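Local coordinates for protein Thf1 (Thermosynechococcus elongatus, PDB 5MJW), which may take part in the biogenesis of photosynthetic membranes, at residues Q116-R121 and A137-L142. Residues are numbered along the deposited sequence; the frame is centred on the assembly and turned at random.
Sequences QQYQGR and APLNSL
Y118 reaches across to the peptide between P138 and L139, and its side chain does most of the bridging between the two loops. From CB, CG sits anti to the carbonyl carbon (chi1 -50°), which carries the ring toward the other loop while leaving its inner end beside R121. Near the base of the ring, CD1 lies over one face of the R121 guanidinium, and CG of Q117 rests on one ring face near its rim. Further out, CE2 touches P138 CD at 3.6 Å, while CZ packs against L139 CB at 3.4 Å. At the tip, Y118 OH accepts the backbone N-H of L139 (N to OH 2.9 Å, 151° at the hydrogen) and is also hydrogen-bonded to S136 OG. The two loops flank helix 123-131 in this all-helical THF1-family fold, so the tyrosine ties the chain entering that helix to the chain leaving it. P138 follows a cis peptide bond, and L139 begins a 3-10 turn in which P138 O accepts from both S141 N and S141 OG, the latter at 2.7 Å. Beyond the tyrosine, L139 turns its side chain onto I126 and L130 of that helix and F159 of helix 150-161. A phenylalanine in place of Y118 would probably keep much of the ring packing but leave the buried L139 N-H and the S136 hydroxyl without this partner.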
loop_
_atom_site.group_PDB
_atom_site.type_symbol
_atom_site.label_atom_id
_atom_site.label_comp_id
_atom_site.label_asym_id
_atom_site.label_seq_id
_atom_site.Cartn_x
_atom_site.Cartn_y
_atom_site.Cartn_z
ATOM N N GLN A 116 -10.509 -8.840 4.924
ATOM C CA GLN A 116 -11.028 -9.969 4.122
ATOM C C GLN A 116 -12.460 -10.326 4.507
ATOM O O GLN A 116 -13.269 -10.655 3.646
ATOM C CB GLN A 116 -10.143 -11.214 4.269
ATOM C CG GLN A 116 -8.761 -11.094 3.633
ATOM C CD GLN A 116 -7.850 -12.272 3.952
ATOM O OE1 GLN A 116 -8.314 -13.369 4.279
ATOM N NE2 GLN A 116 -6.540 -12.048 3.852
ATOM N N GLN A 117 -12.746 -10.267 5.805
ATOM C CA GLN A 117 -14.110 -10.243 6.364
ATOM C C GLN A 117 -15.180 -9.602 5.451
ATOM O O GLN A 117 -16.266 -10.151 5.309
ATOM C CB GLN A 117 -14.051 -9.514 7.716
ATOM C CG GLN A 117 -15.350 -9.363 8.501
ATOM C CD GLN A 117 -15.161 -8.514 9.753
ATOM O OE1 GLN A 117 -14.028 -8.218 10.152
ATOM N NE2 GLN A 117 -16.271 -8.115 10.379
ATOM N N TYR A 118 -14.861 -8.463 4.829
ATOM C CA TYR A 118 -15.811 -7.718 3.974
ATOM C C TYR A 118 -15.793 -8.066 2.473
ATOM O O TYR A 118 -16.437 -7.372 1.678
ATOM C CB TYR A 118 -15.603 -6.203 4.137
ATOM C CG TYR A 118 -15.567 -5.751 5.577
ATOM C CD1 TYR A 118 -16.681 -5.912 6.407
ATOM C CD2 TYR A 118 -14.421 -5.172 6.119
ATOM C CE1 TYR A 118 -16.651 -5.509 7.732
ATOM C CE2 TYR A 118 -14.384 -4.764 7.442
ATOM C CZ TYR A 118 -15.497 -4.943 8.247
ATOM O OH TYR A 118 -15.452 -4.540 9.561
ATOM N N GLN A 119 -15.083 -9.130 2.083
ATOM C CA GLN A 119 -15.071 -9.590 0.682
ATOM C C GLN A 119 -16.470 -9.932 0.181
ATOM O O GLN A 119 -17.201 -10.686 0.823
ATOM C CB GLN A 119 -14.171 -10.817 0.487
ATOM C CG GLN A 119 -12.696 -10.490 0.307
ATOM C CD GLN A 119 -11.846 -11.702 -0.032
ATOM O OE1 GLN A 119 -12.357 -12.754 -0.422
ATOM N NE2 GLN A 119 -10.533 -11.553 0.110
ATOM N N GLY A 120 -16.835 -9.361 -0.963
ATOM C CA GLY A 120 -18.099 -9.667 -1.619
ATOM C C GLY A 120 -19.351 -9.062 -1.005
ATOM O O GLY A 120 -20.453 -9.380 -1.447
ATOM N N ARG A 121 -19.212 -8.194 -0.003
ATOM C CA ARG A 121 -20.375 -7.513 0.575
ATOM C C ARG A 121 -20.743 -6.349 -0.340
ATOM O O ARG A 121 -19.867 -5.787 -1.002
ATOM C CB ARG A 121 -20.076 -6.987 1.981
ATOM C CG ARG A 121 -19.714 -8.049 3.017
ATOM C CD ARG A 121 -20.851 -8.424 3.968
ATOM N NE ARG A 121 -20.397 -8.405 5.366
ATOM C CZ ARG A 121 -20.385 -7.333 6.168
ATOM N NH1 ARG A 121 -20.823 -6.142 5.751
ATOM N NH2 ARG A 121 -19.921 -7.447 7.411
ATOM N N ALA A 137 -15.163 -4.008 13.510
ATOM C CA ALA A 137 -13.761 -3.798 13.211
ATOM C C ALA A 137 -13.362 -4.780 12.072
ATOM O O ALA A 137 -13.852 -5.924 12.053
ATOM C CB ALA A 137 -12.916 -4.028 14.468
ATOM N N PRO A 138 -12.497 -4.373 11.134
ATOM C CA PRO A 138 -11.827 -3.073 11.101
ATOM C C PRO A 138 -12.571 -1.943 10.361
ATOM O O PRO A 138 -11.991 -0.872 10.183
ATOM C CB PRO A 138 -10.543 -3.398 10.346
ATOM C CG PRO A 138 -11.010 -4.398 9.336
ATOM C CD PRO A 138 -11.952 -5.282 10.113
ATOM N N LEU A 139 -13.820 -2.151 9.942
ATOM C CA LEU A 139 -14.547 -1.104 9.222
ATOM C C LEU A 139 -14.650 0.196 10.024
ATOM O O LEU A 139 -14.504 1.282 9.463
ATOM C CB LEU A 139 -15.938 -1.580 8.804
ATOM C CG LEU A 139 -16.813 -0.583 8.054
ATOM C CD1 LEU A 139 -16.110 -0.080 6.807
ATOM C CD2 LEU A 139 -18.146 -1.229 7.706
ATOM N N ASN A 140 -14.875 0.077 11.334
ATOM C CA ASN A 140 -14.943 1.238 12.246
ATOM C C ASN A 140 -13.725 2.178 12.193
ATOM O O ASN A 140 -13.842 3.361 12.528
ATOM C CB ASN A 140 -15.151 0.775 13.700
ATOM C CG ASN A 140 -13.930 0.067 14.279
ATOM O OD1 ASN A 140 -13.099 -0.492 13.544
ATOM N ND2 ASN A 140 -13.810 0.091 15.600
ATOM N N SER A 141 -12.565 1.655 11.787
ATOM C CA SER A 141 -11.337 2.465 11.660
ATOM C C SER A 141 -11.395 3.616 10.635
ATOM O O SER A 141 -10.496 4.454 10.622
ATOM C CB SER A 141 -10.136 1.576 11.335
ATOM O OG SER A 141 -10.212 1.108 9.993
ATOM N N LEU A 142 -12.426 3.667 9.790
ATOM C CA LEU A 142 -12.646 4.840 8.933
ATOM C C LEU A 142 -12.995 6.124 9.717
ATOM O O LEU A 142 -12.786 7.222 9.204
ATOM C CB LEU A 142 -13.710 4.548 7.875
ATOM C CG LEU A 142 -13.383 3.443 6.863
ATOM C CD1 LEU A 142 -14.582 3.141 5.978
ATOM C CD2 LEU A 142 -12.195 3.826 5.998
#